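DUF4440 domain-containing protein (Prochlorococcus marinus, PDB 3HZP) is of unknown function but adopts the NTF2-like fold, a curved sheet wrapped against helices, and assembles as a dimer. Local coordinates at residues 3-8 and 68-73; 34-39 and 114-119; 79-84 and 100-105. All coordinates share one frame; numbering follows the deposited sequence.

Contact 1: residues 3-8 and 68-73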
ATOM      1  N   SER A   3      -6.189  -0.282  23.963  1.00 37.04           N
ATOM      2  CA  SER A   3      -6.892  -0.120  22.710  1.00 32.31           C
ATOM      3  C   SER A   3      -6.150  -0.834  21.620  1.00 32.34           C
ATOM      4  O   SER A   3      -4.944  -1.022  21.704  1.00 29.85           O
ATOM      5  CB  SER A   3      -7.029   1.362  22.353  1.00 32.98           C
ATOM      6  OG  SER A   3      -5.845   1.862  21.785  1.00 35.62           O
ATOM      7  N   SER A   4      -6.869  -1.247  20.583  1.00 28.04           N
ATOM      8  CA  SER A   4      -6.198  -1.885  19.464  1.00 24.72           C
ATOM      9  C   SER A   4      -5.251  -0.964  18.776  1.00 22.04           C
ATOM     10  O   SER A   4      -4.228  -1.435  18.244  1.00 24.67           O
ATOM     11  CB  SER A   4      -7.228  -2.488  18.478  1.00 28.86           C
ATOM     12  OG  SER A   4      -7.946  -3.544  19.112  1.00 31.17           O
ATOM     13  N   LYS A   5      -5.539   0.321  18.682  0.50 21.62           N
ATOM     14  CA  LYS A   5      -4.564   1.180  18.067  0.50 22.80           C
ATOM     15  C   LYS A   5      -3.288   0.875  18.860  0.50 22.91           C
ATOM     16  O   LYS A   5      -2.355   0.290  18.361  0.50 21.84           O
ATOM     17  CB  LYS A   5      -4.984   2.647  18.116  0.50 20.24           C
ATOM     18  CG  LYS A   5      -4.048   3.589  17.356  0.50 24.06           C
ATOM     19  CD  LYS A   5      -4.688   4.964  17.080  0.50 21.87           C
ATOM     20  CE  LYS A   5      -3.778   5.833  16.197  0.50 21.13           C
ATOM     21  NZ  LYS A   5      -4.371   7.127  15.683  0.50 23.63           N
ATOM     22  N   GLU A   6      -3.304   1.153  20.149  1.00 24.41           N
ATOM     23  CA  GLU A   6      -2.075   0.983  20.955  1.00 22.74           C
ATOM     24  C   GLU A   6      -1.315  -0.371  20.803  1.00 22.51           C
ATOM     25  O   GLU A   6      -0.090  -0.382  20.715  1.00 21.27           O
ATOM     26  CB  GLU A   6      -2.416   1.269  22.426  1.00 26.78           C
ATOM     27  CG  GLU A   6      -2.841   2.712  22.639  1.00 32.10           C
ATOM     28  N   GLU A   7      -2.038  -1.483  20.746  0.50 22.45           N
ATOM     29  CA  GLU A   7      -1.458  -2.807  20.535  0.50 20.59           C
ATOM     30  C   GLU A   7      -0.723  -2.885  19.173  0.50 20.63           C
ATOM     31  O   GLU A   7       0.420  -3.372  19.050  0.50 19.32           O
ATOM     32  CB  GLU A   7      -2.568  -3.858  20.551  0.50 24.31           C
ATOM     33  CG  GLU A   7      -3.341  -3.955  21.865  0.50 20.17           C
ATOM     34  CD  GLU A   7      -4.475  -4.965  21.808  0.50 21.15           C
ATOM     35  OE1 GLU A   7      -5.152  -5.060  20.757  0.50 20.82           O
ATOM     36  OE2 GLU A   7      -4.694  -5.663  22.828  0.50 28.73           O
ATOM     37  N   ILE A   8      -1.410  -2.427  18.146  1.00 20.33           N
ATOM     38  CA  ILE A   8      -0.865  -2.430  16.783  1.00 18.27           C
ATOM     39  C   ILE A   8       0.286  -1.417  16.667  1.00 17.96           C
ATOM     40  O   ILE A   8       1.323  -1.722  16.058  1.00 16.88           O
ATOM     41  CB  ILE A   8      -2.012  -2.268  15.771  1.00 18.22           C
ATOM     42  CG1 ILE A   8      -2.801  -3.613  15.746  1.00 18.39           C
ATOM     43  CG2 ILE A   8      -1.466  -1.799  14.402  1.00 19.73           C
ATOM     44  CD1 ILE A   8      -4.226  -3.478  15.291  1.00 25.86           C
ATOM     45  N   HIS A  68      -1.323   8.325  10.070  1.00 12.40           N
ATOM     46  CA  HIS A  68      -2.330   9.034   9.265  1.00 11.96           C
ATOM     47  C   HIS A  68      -3.661   8.362   9.268  1.00 14.75           C
ATOM     48  O   HIS A  68      -4.674   9.046   9.051  1.00 14.63           O
ATOM     49  CB  HIS A  68      -1.833   9.140   7.834  1.00 13.07           C
ATOM     50  CG  HIS A  68      -0.492   9.770   7.738  1.00 13.30           C
ATOM     51  ND1 HIS A  68      -0.242  11.067   8.156  1.00 16.58           N
ATOM     52  CD2 HIS A  68       0.679   9.281   7.287  1.00 13.60           C
ATOM     53  CE1 HIS A  68       1.034  11.336   7.939  1.00 16.69           C
ATOM     54  NE2 HIS A  68       1.617  10.269   7.444  1.00 14.54           N
ATOM     55  N   LYS A  69      -3.705   7.049   9.466  1.00 14.21           N
ATOM     56  CA  LYS A  69      -4.975   6.311   9.458  1.00 14.91           C
ATOM     57  C   LYS A  69      -4.817   5.110  10.361  1.00 13.50           C
ATOM     58  O   LYS A  69      -3.805   4.396  10.279  1.00 13.81           O
ATOM     59  CB  LYS A  69      -5.342   5.835   8.049  1.00 16.27           C
ATOM     60  CG  LYS A  69      -6.657   5.104   7.951  1.00 17.09           C
ATOM     61  CD  LYS A  69      -7.014   4.740   6.535  1.00 20.69           C
ATOM     62  CE  LYS A  69      -8.368   4.125   6.427  1.00 27.75           C
ATOM     63  NZ  LYS A  69      -9.453   5.048   6.885  1.00 23.85           N
ATOM     64  N   PHE A  70      -5.788   4.888  11.226  1.00 13.02           N
ATOM     65  CA  PHE A  70      -5.865   3.637  11.955  1.00 13.07           C
ATOM     66  C   PHE A  70      -7.319   3.260  12.051  1.00 14.01           C
ATOM     67  O   PHE A  70      -8.120   4.085  12.495  1.00 16.01           O
ATOM     68  CB  PHE A  70      -5.296   3.692  13.398  1.00 14.50           C
ATOM     69  CG  PHE A  70      -5.557   2.413  14.104  1.00 14.30           C
ATOM     70  CD1 PHE A  70      -4.717   1.331  13.919  1.00 16.69           C
ATOM     71  CD2 PHE A  70      -6.713   2.241  14.851  1.00 15.39           C
ATOM     72  CE1 PHE A  70      -5.078   0.085  14.464  1.00 16.81           C
ATOM     73  CE2 PHE A  70      -7.034   1.009  15.406  1.00 17.56           C
ATOM     74  CZ  PHE A  70      -6.227  -0.038  15.217  1.00 15.40           C
ATOM     75  N   GLU A  71      -7.664   2.024  11.706  1.00 13.20           N
ATOM     76  CA  GLU A  71      -8.981   1.533  12.049  1.00 13.40           C
ATOM     77  C   GLU A  71      -9.011   0.030  12.057  1.00 13.02           C
ATOM     78  O   GLU A  71      -8.311  -0.628  11.293  1.00 13.54           O
ATOM     79  CB  GLU A  71     -10.061   2.067  11.114  1.00 17.92           C
ATOM     80  CG  GLU A  71      -9.990   1.656   9.744  1.00 17.75           C
ATOM     81  CD  GLU A  71     -11.176   2.205   8.884  1.00 23.57           C
ATOM     82  OE1 GLU A  71     -12.324   2.275   9.356  1.00 30.31           O
ATOM     83  OE2 GLU A  71     -10.941   2.475   7.714  1.00 28.69           O
ATOM     84  N   LEU A  72      -9.834  -0.504  12.942  1.00 12.88           N
ATOM     85  CA  LEU A  72     -10.166  -1.921  12.903  1.00 13.61           C
ATOM     86  C   LEU A  72     -11.013  -2.211  11.687  1.00 16.26           C
ATOM     87  O   LEU A  72     -11.843  -1.363  11.309  1.00 17.31           O
ATOM     88  CB  LEU A  72     -10.921  -2.347  14.147  1.00 14.40           C
ATOM     89  CG  LEU A  72     -10.138  -2.376  15.426  1.00 13.93           C
ATOM     90  CD1 LEU A  72     -11.071  -2.735  16.599  1.00 16.68           C
ATOM     91  CD2 LEU A  72      -8.950  -3.393  15.400  1.00 16.38           C
ATOM     92  N   LEU A  73     -10.810  -3.379  11.099  1.00 15.17           N
ATOM     93  CA  LEU A  73     -11.580  -3.877   9.963  1.00 15.89           C
ATOM     94  C   LEU A  73     -12.204  -5.155  10.490  1.00 20.14           C
ATOM     95  O   LEU A  73     -11.639  -6.238  10.402  1.00 19.21           O
ATOM     96  CB  LEU A  73     -10.657  -4.109   8.804  1.00 14.81           C
ATOM     97  CG  LEU A  73      -9.920  -2.870   8.270  1.00 15.68           C
ATOM     98  CD1 LEU A  73      -8.884  -3.207   7.216  1.00 16.66           C
ATOM     99  CD2 LEU A  73     -10.931  -1.802   7.770  1.00 18.19           C
TER
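Lys5 lies over one face of the Phe70 ring, its CA 3.7 Å from the ring centroid and 17° off the ring normal, a CH-pi contact displaced toward the rim near CZ. The two side chains then slide past each other in opposite directions. From Lys5 CB, which sits 3.7 Å from Phe70 CD2, the lysine runs back toward the strand, and CE comes within 3.8 Å of Phe70 CB. That antiparallel overlap needs a straight lysine: CG is anti to the backbone N (chi1 -174°) and the chain stays extended beyond it. Lys5 was modelled in two conformers, so the run of methylenes describes one of them. Ile8 meets the same ring differently. It crosses Phe70 at about a right angle and puts CD1 in the ring plane, 3.8 Å from CE1 at the edge. One turn earlier, Ser4 turns its CB onto Leu72, 3.6 Å from CD2. Across the contact the touching is mostly carbon on carbon; the helix and the strand also have polar ties of their own. Ser3 is the N-cap: its OG takes the N-H of Glu6 at 3.1 Å, with a nearly straight bond. On the strand, Lys69 NZ and Glu71 OE2 form a salt bridge of 3.1 Å, and both also pair with charges of the second subunit, Asp32 and Lys106. The first turn of helix 4-15 crosses the end of strand 57-72, one of the two edge strands of the sheet in this chain, with Ala78 of strand 77-90 against Ile8 and Phe70 and Trp112 of strand 111-119 beside Ser4, Ile8 and Leu72.

Contact 2: residues 34-39 and 114-119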
ATOM      1  N   LEU A  34       3.731 -10.214   2.541  1.00 13.58           N
ATOM      2  CA  LEU A  34       4.781  -9.692   1.681  1.00 12.35           C
ATOM      3  C   LEU A  34       4.979  -8.215   1.977  1.00 12.57           C
ATOM      4  O   LEU A  34       4.057  -7.525   2.403  1.00 12.99           O
ATOM      5  CB  LEU A  34       4.461  -9.879   0.201  1.00 13.85           C
ATOM      6  CG  LEU A  34       4.325 -11.287  -0.296  1.00 12.78           C
ATOM      7  CD1 LEU A  34       3.732 -11.359  -1.716  1.00 13.48           C
ATOM      8  CD2 LEU A  34       5.656 -12.041  -0.274  1.00 13.70           C
ATOM      9  N   PHE A  35       6.192  -7.760   1.721  1.00 11.49           N
ATOM     10  CA  PHE A  35       6.613  -6.370   1.814  1.00 11.87           C
ATOM     11  C   PHE A  35       6.796  -5.851   0.402  1.00 12.01           C
ATOM     12  O   PHE A  35       7.597  -6.419  -0.364  1.00 12.61           O
ATOM     13  CB  PHE A  35       7.958  -6.297   2.577  1.00 13.05           C
ATOM     14  CG  PHE A  35       8.518  -4.918   2.717  1.00 13.88           C
ATOM     15  CD1 PHE A  35       8.173  -4.135   3.792  1.00 13.43           C
ATOM     16  CD2 PHE A  35       9.412  -4.423   1.773  1.00 14.99           C
ATOM     17  CE1 PHE A  35       8.698  -2.852   3.929  1.00 16.71           C
ATOM     18  CE2 PHE A  35       9.962  -3.140   1.930  1.00 15.93           C
ATOM     19  CZ  PHE A  35       9.607  -2.400   3.000  1.00 15.11           C
ATOM     20  N   ILE A  36       6.027  -4.837   0.021  1.00 11.27           N
ATOM     21  CA  ILE A  36       6.054  -4.280  -1.334  1.00 11.51           C
ATOM     22  C   ILE A  36       6.967  -3.085  -1.359  1.00 11.31           C
ATOM     23  O   ILE A  36       6.717  -2.088  -0.714  1.00 12.36           O
ATOM     24  CB  ILE A  36       4.655  -3.938  -1.850  1.00 12.28           C
ATOM     25  CG1 ILE A  36       3.706  -5.131  -1.727  1.00 13.34           C
ATOM     26  CG2 ILE A  36       4.731  -3.465  -3.299  1.00 12.15           C
ATOM     27  CD1 ILE A  36       4.220  -6.447  -2.354  1.00 13.22           C
ATOM     28  N   ARG A  37       8.082  -3.243  -2.070  1.00 12.45           N
ATOM     29  CA  ARG A  37       9.076  -2.193  -2.245  1.00 12.21           C
ATOM     30  C   ARG A  37       8.542  -1.057  -3.119  1.00 12.63           C
ATOM     31  O   ARG A  37       7.520  -1.223  -3.833  1.00 11.57           O
ATOM     32  CB  ARG A  37      10.323  -2.789  -2.868  1.00 12.16           C
ATOM     33  CG  ARG A  37      11.048  -3.757  -1.959  1.00 13.53           C
ATOM     34  CD  ARG A  37      12.226  -4.425  -2.698  1.00 15.86           C
ATOM     35  NE  ARG A  37      11.764  -5.586  -3.423  1.00 15.10           N
ATOM     36  CZ  ARG A  37      12.560  -6.472  -4.022  1.00 16.18           C
ATOM     37  NH1 ARG A  37      13.866  -6.265  -4.052  1.00 19.34           N
ATOM     38  NH2 ARG A  37      12.033  -7.558  -4.589  1.00 15.29           N
ATOM     39  N   PRO A  38       9.238   0.086  -3.125  1.00 11.87           N
ATOM     40  CA  PRO A  38       8.780   1.201  -3.951  1.00 12.78           C
ATOM     41  C   PRO A  38       8.627   0.847  -5.428  1.00 12.68           C
ATOM     42  O   PRO A  38       7.769   1.435  -6.109  1.00 11.96           O
ATOM     43  CB  PRO A  38       9.884   2.249  -3.753  1.00 13.23           C
ATOM     44  CG  PRO A  38      10.359   1.993  -2.348  1.00 12.29           C
ATOM     45  CD  PRO A  38      10.383   0.497  -2.289  1.00 12.85           C
ATOM     46  N   SER A  39       9.440  -0.074  -5.949  1.00 12.00           N
ATOM     47  CA  SER A  39       9.319  -0.578  -7.285  1.00 10.60           C
ATOM     48  C   SER A  39       8.052  -1.375  -7.568  1.00 11.59           C
ATOM     49  O   SER A  39       7.739  -1.618  -8.745  1.00 12.14           O
ATOM     50  CB  SER A  39      10.490  -1.518  -7.526  1.00 12.71           C
ATOM     51  OG  SER A  39      10.429  -2.580  -6.599  1.00 13.27           O
ATOM     52  N   VAL A 114       1.455  -8.683  11.656  0.50 15.80           N
ATOM     53  CA  VAL A 114       1.433  -7.888  10.434  0.50 15.85           C
ATOM     54  C   VAL A 114       1.207  -8.842   9.243  0.50 15.79           C
ATOM     55  O   VAL A 114       1.852  -9.903   9.179  0.50 17.47           O
ATOM     56  CB  VAL A 114       2.688  -7.006  10.330  0.50 17.59           C
ATOM     57  CG1 VAL A 114       3.982  -7.844  10.196  0.50 14.70           C
ATOM     58  CG2 VAL A 114       2.542  -6.026   9.176  0.50 17.98           C
ATOM     59  N   ALA A 115       0.233  -8.510   8.383  1.00 15.51           N
ATOM     60  CA  ALA A 115      -0.242  -9.283   7.272  1.00 14.47           C
ATOM     61  C   ALA A 115       0.215  -8.747   5.930  1.00 14.79           C
ATOM     62  O   ALA A 115       0.219  -9.490   4.941  1.00 14.55           O
ATOM     63  CB  ALA A 115      -1.774  -9.377   7.293  1.00 17.68           C
ATOM     64  N   TRP A 116       0.542  -7.462   5.858  1.00 14.53           N
ATOM     65  CA  TRP A 116       0.866  -6.841   4.561  1.00 15.36           C
ATOM     66  C   TRP A 116       1.512  -5.505   4.826  1.00 14.22           C
ATOM     67  O   TRP A 116       1.159  -4.794   5.759  1.00 14.48           O
ATOM     68  CB  TRP A 116      -0.387  -6.630   3.709  1.00 14.61           C
ATOM     69  CG  TRP A 116      -0.089  -6.337   2.319  1.00 14.87           C
ATOM     70  CD1 TRP A 116      -0.139  -5.117   1.704  1.00 16.10           C
ATOM     71  CD2 TRP A 116       0.286  -7.279   1.315  1.00 14.06           C
ATOM     72  NE1 TRP A 116       0.232  -5.244   0.383  1.00 15.98           N
ATOM     73  CE2 TRP A 116       0.495  -6.549   0.113  1.00 15.34           C
ATOM     74  CE3 TRP A 116       0.472  -8.655   1.311  1.00 15.27           C
ATOM     75  CZ2 TRP A 116       0.878  -7.160  -1.053  1.00 14.93           C
ATOM     76  CZ3 TRP A 116       0.846  -9.272   0.130  1.00 14.96           C
ATOM     77  CH2 TRP A 116       1.033  -8.508  -1.036  1.00 14.92           C
HETATM   78  N   MSE A 117       2.462  -5.118   3.992  0.67 12.52           N
HETATM   79  CA  MSE A 117       3.040  -3.776   4.073  0.67 12.53           C
HETATM   80  C   MSE A 117       3.544  -3.336   2.687  0.67 14.28           C
HETATM   81  O   MSE A 117       4.284  -4.084   2.057  0.67 13.15           O
HETATM   82  CB  MSE A 117       4.193  -3.743   5.066  0.67 14.21           C
HETATM   83  CG  MSE A 117       4.835  -2.367   5.243  0.67 12.79           C
HETATM   84 SE   MSE A 117       6.239  -2.297   6.586  0.50 12.81          SE
HETATM   85  CE  MSE A 117       5.055  -2.559   8.128  0.67 14.11           C
ATOM     86  N   GLN A 118       3.136  -2.139   2.260  1.00 12.52           N
ATOM     87  CA  GLN A 118       3.645  -1.512   1.059  1.00 11.95           C
ATOM     88  C   GLN A 118       4.191  -0.154   1.420  1.00 13.16           C
ATOM     89  O   GLN A 118       3.533   0.630   2.104  1.00 13.21           O
ATOM     90  CB  GLN A 118       2.541  -1.391  -0.011  1.00 12.45           C
ATOM     91  CG  GLN A 118       3.009  -0.682  -1.297  1.00 11.51           C
ATOM     92  CD  GLN A 118       2.162  -0.916  -2.522  1.00 14.51           C
ATOM     93  OE1 GLN A 118       1.204  -1.694  -2.489  1.00 17.43           O
ATOM     94  NE2 GLN A 118       2.534  -0.302  -3.626  1.00 12.32           N
ATOM     95  N   ARG A 119       5.376   0.145   0.918  1.00 12.30           N
ATOM     96  CA  ARG A 119       6.010   1.435   1.127  1.00 11.63           C
ATOM     97  C   ARG A 119       6.252   2.195  -0.156  1.00 11.91           C
ATOM     98  O   ARG A 119       6.490   1.607  -1.208  1.00 12.28           O
ATOM     99  CB  ARG A 119       7.338   1.325   1.890  1.00 12.37           C
ATOM    100  CG  ARG A 119       8.434   0.562   1.183  1.00 13.78           C
ATOM    101  CD  ARG A 119       9.823   0.942   1.700  1.00 13.17           C
ATOM    102  NE  ARG A 119      10.187   2.271   1.266  1.00 12.33           N
ATOM    103  CZ  ARG A 119      11.159   3.007   1.782  1.00 13.90           C
ATOM    104  NH1 ARG A 119      11.913   2.533   2.759  1.00 15.05           N
ATOM    105  NH2 ARG A 119      11.376   4.221   1.320  1.00 14.90           N
TER
HETATM  106  O   HOH W   1       5.241   0.743  -3.466  1.00 18.04           O
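Arg119 crosses Phe35 and Pro38 at a slant. CB leads to a CG placed between the backbone N and the carbonyl carbon (chi1 64°), and from there CG lies 3.7 Å from Phe35 CZ. CD follows, 3.6 Å from the same Phe35 CZ, and the chain then bends, bringing NE to 3.6 Å from Pro38 CG. The guanidinium plane stands 74° from the Phe35 ring, and it is the aliphatic CG and CD that touch the ring. At the tip, NH1 makes a salt bridge with Asp97 and also bonds a pentaethylene glycol, probably from the crystallisation liquor. The backbones pair in parallel, Phe35 with Met117 and Ile36 with Gln118. This joins the short strand 35-36 to strand 111-119 in the mixed sheet of the NTF2-like fold. Ile36 bonds strand 111-119 through both its N and its O: N donates to Met117 O at 2.8 Å, and O accepts from Arg119 N at 3.1 Å. Met117, a selenomethionine, sets SE at the edge of the Phe35 ring, 3.7 Å from CE1, a Met-aromatic contact on the same sheet face. The other face carries Ile36, whose CG1 reaches Trp116 CZ2 at 3.5 Å while its CB and CG2 lie against Gln118. Beyond these carbons, Trp116 NE1 and Gln118 OE1 both bond Thr102 of the second subunit, and a water accepts from Gln118 NE2 within bonding reach of Arg37 O and Arg119 O.

Contact 3: residues 79-84 and 100-105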
ATOM      1  N   ILE A  79      -6.112  -1.704   9.603  1.00 13.15           N
ATOM      2  CA  ILE A  79      -5.253  -0.957   8.718  1.00 13.14           C
ATOM      3  C   ILE A  79      -4.555   0.140   9.533  1.00 12.47           C
ATOM      4  O   ILE A  79      -5.206   0.822  10.309  1.00 12.83           O
ATOM      5  CB  ILE A  79      -6.016  -0.354   7.498  1.00 14.25           C
ATOM      6  CG1 ILE A  79      -5.066   0.526   6.687  1.00 14.24           C
ATOM      7  CG2 ILE A  79      -7.295   0.430   7.894  1.00 13.75           C
ATOM      8  CD1 ILE A  79      -5.638   0.858   5.264  1.00 17.89           C
ATOM      9  N   CYS A  80      -3.261   0.330   9.270  1.00 12.59           N
ATOM     10  CA  CYS A  80      -2.528   1.453   9.813  1.00 13.11           C
ATOM     11  C   CYS A  80      -1.649   2.035   8.726  1.00 12.54           C
ATOM     12  O   CYS A  80      -0.794   1.325   8.151  1.00 13.49           O
ATOM     13  CB  CYS A  80      -1.722   1.053  11.057  1.00 13.87           C
ATOM     14  SG  CYS A  80      -0.925   2.466  11.856  1.00 15.39           S
ATOM     15  N   VAL A  81      -1.837   3.311   8.458  1.00 12.99           N
ATOM     16  CA  VAL A  81      -1.041   4.052   7.501  1.00 13.09           C
ATOM     17  C   VAL A  81      -0.191   5.039   8.244  1.00 13.27           C
ATOM     18  O   VAL A  81      -0.714   5.773   9.086  1.00 13.45           O
ATOM     19  CB  VAL A  81      -1.946   4.787   6.473  1.00 13.12           C
ATOM     20  CG1 VAL A  81      -1.092   5.649   5.500  1.00 14.76           C
ATOM     21  CG2 VAL A  81      -2.851   3.780   5.708  1.00 13.42           C
ATOM     22  N   PHE A  82       1.105   5.083   7.954  1.00 12.72           N
ATOM     23  CA  PHE A  82       2.010   5.938   8.684  1.00 13.15           C
ATOM     24  C   PHE A  82       3.169   6.380   7.855  1.00 14.34           C
ATOM     25  O   PHE A  82       3.453   5.825   6.787  1.00 14.73           O
ATOM     26  CB  PHE A  82       2.496   5.185   9.959  1.00 14.00           C
ATOM     27  CG  PHE A  82       3.220   3.899   9.676  1.00 13.20           C
ATOM     28  CD1 PHE A  82       2.515   2.733   9.464  1.00 12.90           C
ATOM     29  CD2 PHE A  82       4.607   3.848   9.620  1.00 15.15           C
ATOM     30  CE1 PHE A  82       3.162   1.547   9.195  1.00 15.10           C
ATOM     31  CE2 PHE A  82       5.248   2.652   9.325  1.00 14.99           C
ATOM     32  CZ  PHE A  82       4.547   1.526   9.140  1.00 15.05           C
ATOM     33  N   THR A  83       3.848   7.425   8.322  1.00 13.86           N
ATOM     34  CA  THR A  83       5.126   7.848   7.777  1.00 14.33           C
ATOM     35  C   THR A  83       6.200   7.287   8.672  1.00 15.30           C
ATOM     36  O   THR A  83       6.128   7.413   9.902  1.00 15.56           O
ATOM     37  CB  THR A  83       5.238   9.359   7.765  1.00 14.82           C
ATOM     38  OG1 THR A  83       4.259   9.897   6.882  1.00 15.06           O
ATOM     39  CG2 THR A  83       6.640   9.783   7.262  1.00 17.02           C
ATOM     40  N   LEU A  84       7.153   6.605   8.062  1.00 15.55           N
ATOM     41  CA  LEU A  84       8.274   5.972   8.759  1.00 16.55           C
ATOM     42  C   LEU A  84       9.495   6.843   8.510  1.00 18.87           C
ATOM     43  O   LEU A  84       9.900   7.040   7.364  1.00 21.02           O
ATOM     44  CB  LEU A  84       8.517   4.584   8.207  1.00 16.69           C
ATOM     45  CG  LEU A  84       9.683   3.820   8.829  1.00 21.98           C
ATOM     46  CD1 LEU A  84       9.311   3.413  10.193  1.00 22.56           C
ATOM     47  CD2 LEU A  84      10.058   2.578   7.952  1.00 22.08           C
ATOM     48  N   THR A 100       5.695   6.931   2.910  1.00 13.02           N
ATOM     49  CA  THR A 100       4.363   6.530   3.353  1.00 12.02           C
ATOM     50  C   THR A 100       4.229   5.016   3.275  1.00 12.74           C
ATOM     51  O   THR A 100       4.599   4.403   2.253  1.00 12.74           O
ATOM     52  CB  THR A 100       3.278   7.142   2.449  1.00 13.23           C
ATOM     53  OG1 THR A 100       3.369   8.571   2.540  1.00 13.73           O
ATOM     54  CG2 THR A 100       1.848   6.696   2.868  1.00 14.22           C
ATOM     55  N   VAL A 101       3.731   4.432   4.363  1.00 12.69           N
ATOM     56  CA  VAL A 101       3.560   2.996   4.474  1.00 13.19           C
ATOM     57  C   VAL A 101       2.138   2.614   4.803  1.00 12.91           C
ATOM     58  O   VAL A 101       1.545   3.176   5.729  1.00 13.20           O
ATOM     59  CB  VAL A 101       4.480   2.435   5.599  1.00 13.31           C
ATOM     60  CG1 VAL A 101       4.375   0.945   5.674  1.00 15.05           C
ATOM     61  CG2 VAL A 101       5.926   2.920   5.395  1.00 14.30           C
ATOM     62  N   THR A 102       1.563   1.709   4.013  1.00 13.52           N
ATOM     63  CA  THR A 102       0.249   1.111   4.283  1.00 12.31           C
ATOM     64  C   THR A 102       0.509  -0.267   4.854  1.00 13.64           C
ATOM     65  O   THR A 102       1.178  -1.098   4.217  1.00 14.65           O
ATOM     66  CB  THR A 102      -0.587   0.998   3.024  1.00 12.76           C
ATOM     67  OG1 THR A 102      -0.866   2.295   2.513  1.00 13.64           O
ATOM     68  CG2 THR A 102      -1.896   0.236   3.301  1.00 15.22           C
ATOM     69  N   SER A 103       0.042  -0.513   6.078  1.00 13.32           N
ATOM     70  CA  SER A 103       0.204  -1.823   6.730  1.00 13.86           C
ATOM     71  C   SER A 103      -1.156  -2.380   7.077  1.00 13.70           C
ATOM     72  O   SER A 103      -2.086  -1.621   7.412  1.00 14.28           O
ATOM     73  CB  SER A 103       1.105  -1.714   7.949  1.00 15.67           C
ATOM     74  OG  SER A 103       0.517  -0.934   9.024  1.00 16.60           O
ATOM     75  N   ILE A 104      -1.283  -3.696   7.014  1.00 14.20           N
ATOM     76  CA  ILE A 104      -2.492  -4.404   7.370  1.00 13.37           C
ATOM     77  C   ILE A 104      -2.106  -5.457   8.412  1.00 13.70           C
ATOM     78  O   ILE A 104      -1.031  -6.064   8.307  1.00 14.78           O
ATOM     79  CB  ILE A 104      -3.134  -5.086   6.171  1.00 14.24           C
ATOM     80  CG1 ILE A 104      -3.369  -4.084   5.042  1.00 19.68           C
ATOM     81  CG2 ILE A 104      -4.355  -5.871   6.575  1.00 17.17           C
ATOM     82  CD1 ILE A 104      -4.314  -3.027   5.410  1.00 21.45           C
ATOM     83  N   PHE A 105      -2.948  -5.621   9.427  1.00 12.88           N
ATOM     84  CA  PHE A 105      -2.754  -6.535  10.540  1.00 12.32           C
ATOM     85  C   PHE A 105      -3.937  -7.499  10.619  1.00 13.72           C
ATOM     86  O   PHE A 105      -5.070  -7.129  10.280  1.00 13.54           O
ATOM     87  CB  PHE A 105      -2.668  -5.732  11.837  1.00 12.80           C
ATOM     88  CG  PHE A 105      -1.377  -4.981  11.975  1.00 14.73           C
ATOM     89  CD1 PHE A 105      -1.146  -3.794  11.345  1.00 19.65           C
ATOM     90  CD2 PHE A 105      -0.396  -5.530  12.778  1.00 19.42           C
ATOM     91  CE1 PHE A 105       0.173  -3.197  11.497  1.00 18.71           C
ATOM     92  CE2 PHE A 105       0.797  -4.956  12.939  1.00 25.51           C
ATOM     93  CZ  PHE A 105       1.077  -3.820  12.300  1.00 17.01           C
TER
HETATM   94  O   HOH W   2       4.539  10.332   4.273  1.00 15.83           O
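Phe82 and Val101 make the dense side of this strand pair. Phe82 carries CG between its backbone N and carbonyl carbon (chi1 60°), and the ring beyond it reaches over to the neighbouring strand. There Val101 CB stands over one face, 3.9 Å from the ring centroid, and Val101 CG1 closes to 3.5 Å from Phe82 CZ. Ser103 OG occupies the ring edge, in plane, 3.6 Å from Phe82 CE1. The same hydroxyl donates to Cys80 O at 2.8 Å, and because Ser103 N also donates to that oxygen, one carbonyl is held by two bonds from a single residue. This buried hydroxyl is thereby satisfied within an otherwise greasy layer, where Leu12 of helix 4-15 covers Cys80 and Phe82. An alanine in place of Phe82 would probably open a gap beside Leu12, leaving Val101 without the ring it packs on and Ser103 OG without its aromatic neighbour. The two strands belong to the beta hairpin 77-90/93-108, antiparallel and interior in the curved sheet of the NTF2-like fold. Hydrogen-bonded pairs Cys80-Ser103 and Phe82-Val101 alternate with non-hydrogen-bonded pairs, and Phe82 O takes Val101 N at 2.8 Å. The opposite face, with Ile79, Val81, Thr83, Thr100, Thr102 and Ile104, is looser across the pair. Ile79 CB still meets Ile104 CD1 at 3.8 Å, but Val81 CG1 and Thr100 CG2 only brush at 4.1 Å. Thr83 and Thr100 do not touch through their side chains; a water bonded to both OG1 atoms spans them, 2.7 Å from Thr83 OG1. The second subunit packs against much of this face: its Trp116 meets Val81, its Ile104 lies against Ile79 and Ile104, and its Gly40 bonds the hydroxyl of Thr100.

In the fold
All three contacts reach one sheet at different depths. Contact 1 is the surface one, a helix turn laid on an edge strand mainly by carbon packing; contacts 2 and 3 are buried strand pairings held by backbone hydrogen bonds, parallel in the first and antiparallel in the second. Contact 3 is the middle piece. His68 of contact 1 bonds Thr83 and Val81, while Ala115 and Gln118 of contact 2 bond Ile104 and Thr102. Contacts 1 and 2 do not touch; their nearest atoms are about 8 Å apart. Each meets the second subunit, contact 1 largely through charge pairs, contacts 2 and 3 through polar side chains and close packing.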